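Local structure of D-lactate dehydrogenase (Fermentative) (Pseudomonas aeruginosa, 6ABJ) at residues S214-L219 / G242-N247. The protein catalyses the NAD(H)-dependent interconversion of pyruvate and D-lactate, as a tetrameric member of the D-isomer specific 2-hydroxyacid dehydrogenase family. Numbering follows the deposited sequence.
Sequences SDIVSL and GAMLIN
Ile216 and Met244 stand side by side on one face of a parallel strand pair and point the same way, CG1 of Ile216 lying 4.1 Å from both CB and SD of Met244. The extended start of the Met244 chain lays these two atoms alongside Ile216 CG1. Further along this face, Ser218 OG rests 3.8 Å from CB of Ile246; it also binds a water that donates to Leu219 O. On the opposite face, with CG anti to the backbone N (chi1 180°) and chi2 at 66°, Leu245 turns CD1 back toward the neighbouring strand, 3.8 Å from Val217 CG1. Leu219 and Asn247 cross at an angle, with Leu219 CD1 3.8 Å from the amide carbon CG of Asn247, whose OD1 and ND2 are engaged by Gly249 N and Arg250 O. Four backbone hydrogen bonds join the strands, the straightest from Met244 N to Asp215 O (2.9 Å, 178° at the hydrogen). The pair belongs to a beta-alpha-beta unit of the Rossmann-type NAD-binding domain, and Ile246 adjoins the NADH-binding Thr248. Helix 118-134 packs on the face of Ile216, Met244 and Ile246, while strands 162-166 and 268-273 flank the pair within the sheet.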
ATOM      1  N   SER B 214      26.825  18.638   8.388  1.00 25.36           N
ATOM      2  CA  SER B 214      26.101  18.271   7.202  1.00 25.02           C
ATOM      3  C   SER B 214      24.572  18.111   7.453  1.00 24.42           C
ATOM      4  O   SER B 214      24.180  17.516   8.438  1.00 23.57           O
ATOM      5  CB  SER B 214      26.657  16.949   6.696  1.00 25.86           C
ATOM      6  OG  SER B 214      27.949  17.090   6.182  1.00 26.14           O
ATOM      7  N   ASP B 215      23.753  18.594   6.533  1.00 23.78           N
ATOM      8  CA  ASP B 215      22.340  18.330   6.507  1.00 24.62           C
ATOM      9  C   ASP B 215      22.059  16.956   5.907  1.00 24.11           C
ATOM     10  O   ASP B 215      21.092  16.243   6.272  1.00 24.52           O
ATOM     11  CB  ASP B 215      21.647  19.442   5.701  1.00 23.49           C
ATOM     12  CG  ASP B 215      21.858  20.794   6.282  1.00 23.59           C
ATOM     13  OD1 ASP B 215      21.524  21.016   7.442  1.00 23.97           O
ATOM     14  OD2 ASP B 215      22.429  21.646   5.605  1.00 22.38           O
ATOM     15  N   ILE B 216      22.903  16.542   5.012  1.00 22.42           N
ATOM     16  CA  ILE B 216      22.751  15.234   4.334  1.00 22.98           C
ATOM     17  C   ILE B 216      24.146  14.594   4.310  1.00 23.26           C
ATOM     18  O   ILE B 216      25.074  15.277   3.945  1.00 24.53           O
ATOM     19  CB  ILE B 216      22.263  15.366   2.873  1.00 22.47           C
ATOM     20  CG1 ILE B 216      20.870  15.986   2.825  1.00 22.77           C
ATOM     21  CG2 ILE B 216      22.237  14.004   2.190  1.00 22.82           C
ATOM     22  CD1 ILE B 216      20.450  16.400   1.403  1.00 21.46           C
ATOM     23  N   VAL B 217      24.269  13.340   4.729  1.00 23.63           N
ATOM     24  CA  VAL B 217      25.547  12.598   4.722  1.00 23.63           C
ATOM     25  C   VAL B 217      25.386  11.428   3.812  1.00 24.66           C
ATOM     26  O   VAL B 217      24.398  10.723   3.919  1.00 23.06           O
ATOM     27  CB  VAL B 217      25.877  12.131   6.119  1.00 25.24           C
ATOM     28  CG1 VAL B 217      27.108  11.246   6.104  1.00 28.15           C
ATOM     29  CG2 VAL B 217      26.048  13.280   7.077  1.00 26.36           C
ATOM     30  N   SER B 218      26.333  11.195   2.857  1.00 23.65           N
ATOM     31  CA  SER B 218      26.161  10.098   1.971  1.00 24.72           C
ATOM     32  C   SER B 218      27.467   9.290   1.998  1.00 26.64           C
ATOM     33  O   SER B 218      28.507   9.874   1.871  1.00 25.23           O
ATOM     34  CB  SER B 218      25.850  10.542   0.548  1.00 24.68           C
ATOM     35  OG  SER B 218      25.508   9.447  -0.263  1.00 25.26           O
ATOM     36  N   LEU B 219      27.350   7.965   2.199  1.00 27.79           N
ATOM     37  CA  LEU B 219      28.512   7.100   2.296  1.00 29.15           C
ATOM     38  C   LEU B 219      28.905   6.539   0.926  1.00 31.32           C
ATOM     39  O   LEU B 219      28.101   5.891   0.228  1.00 29.62           O
ATOM     40  CB  LEU B 219      28.247   5.961   3.256  1.00 29.89           C
ATOM     41  CG  LEU B 219      27.741   6.366   4.609  1.00 30.91           C
ATOM     42  CD1 LEU B 219      27.317   5.205   5.498  1.00 30.06           C
ATOM     43  CD2 LEU B 219      28.823   7.134   5.341  1.00 31.05           C
ATOM     44  N   GLY B 242      18.302  15.761  13.194  1.00 28.12           N
ATOM     45  CA  GLY B 242      17.358  15.824  12.048  1.00 26.32           C
ATOM     46  C   GLY B 242      17.993  15.598  10.702  1.00 25.98           C
ATOM     47  O   GLY B 242      17.305  15.646   9.664  1.00 25.49           O
ATOM     48  N   ALA B 243      19.274  15.237  10.661  1.00 25.06           N
ATOM     49  CA  ALA B 243      19.964  15.128   9.412  1.00 24.09           C
ATOM     50  C   ALA B 243      19.463  13.894   8.672  1.00 23.40           C
ATOM     51  O   ALA B 243      18.833  12.995   9.252  1.00 23.99           O
ATOM     52  CB  ALA B 243      21.461  15.030   9.631  1.00 24.58           C
ATOM     53  N   MET B 244      19.796  13.853   7.409  1.00 21.90           N
ATOM     54  CA  MET B 244      19.529  12.701   6.538  1.00 21.53           C
ATOM     55  C   MET B 244      20.823  11.894   6.318  1.00 22.22           C
ATOM     56  O   MET B 244      21.837  12.484   5.966  1.00 21.98           O
ATOM     57  CB  MET B 244      19.030  13.225   5.200  1.00 21.79           C
ATOM     58  CG  MET B 244      18.829  12.157   4.135  1.00 23.06           C
ATOM     59  SD  MET B 244      18.205  12.849   2.589  1.00 23.46           S
ATOM     60  CE  MET B 244      16.548  13.269   3.025  1.00 22.92           C
ATOM     61  N   LEU B 245      20.711  10.571   6.394  1.00 22.73           N
ATOM     62  CA  LEU B 245      21.825   9.659   6.044  1.00 22.70           C
ATOM     63  C   LEU B 245      21.448   8.749   4.904  1.00 22.05           C
ATOM     64  O   LEU B 245      20.388   8.115   4.927  1.00 23.53           O
ATOM     65  CB  LEU B 245      22.152   8.835   7.289  1.00 22.33           C
ATOM     66  CG  LEU B 245      23.288   7.830   7.102  1.00 24.11           C
ATOM     67  CD1 LEU B 245      24.657   8.459   6.858  1.00 24.14           C
ATOM     68  CD2 LEU B 245      23.364   6.943   8.351  1.00 24.57           C
ATOM     69  N   ILE B 246      22.352   8.621   3.937  1.00 22.96           N
ATOM     70  CA  ILE B 246      22.182   7.765   2.784  1.00 23.95           C
ATOM     71  C   ILE B 246      23.392   6.773   2.767  1.00 25.09           C
ATOM     72  O   ILE B 246      24.557   7.178   2.835  1.00 24.46           O
ATOM     73  CB  ILE B 246      22.209   8.586   1.472  1.00 23.72           C
ATOM     74  CG1 ILE B 246      21.132   9.709   1.514  1.00 23.69           C
ATOM     75  CG2 ILE B 246      21.998   7.731   0.241  1.00 23.15           C
ATOM     76  CD1 ILE B 246      19.692   9.224   1.654  1.00 23.26           C
ATOM     77  N   ASN B 247      23.084   5.491   2.679  1.00 26.10           N
ATOM     78  CA  ASN B 247      24.112   4.480   2.475  1.00 27.55           C
ATOM     79  C   ASN B 247      23.798   3.667   1.246  1.00 27.48           C
ATOM     80  O   ASN B 247      22.947   2.746   1.249  1.00 31.07           O
ATOM     81  CB  ASN B 247      24.258   3.556   3.669  1.00 28.74           C
ATOM     82  CG  ASN B 247      25.466   2.617   3.500  1.00 32.52           C
ATOM     83  OD1 ASN B 247      26.302   2.843   2.612  1.00 31.25           O
ATOM     84  ND2 ASN B 247      25.515   1.585   4.288  1.00 31.67           N
TER
HETATM   85  O   HOH W   1      25.557   6.609  -0.343  1.00 26.06           O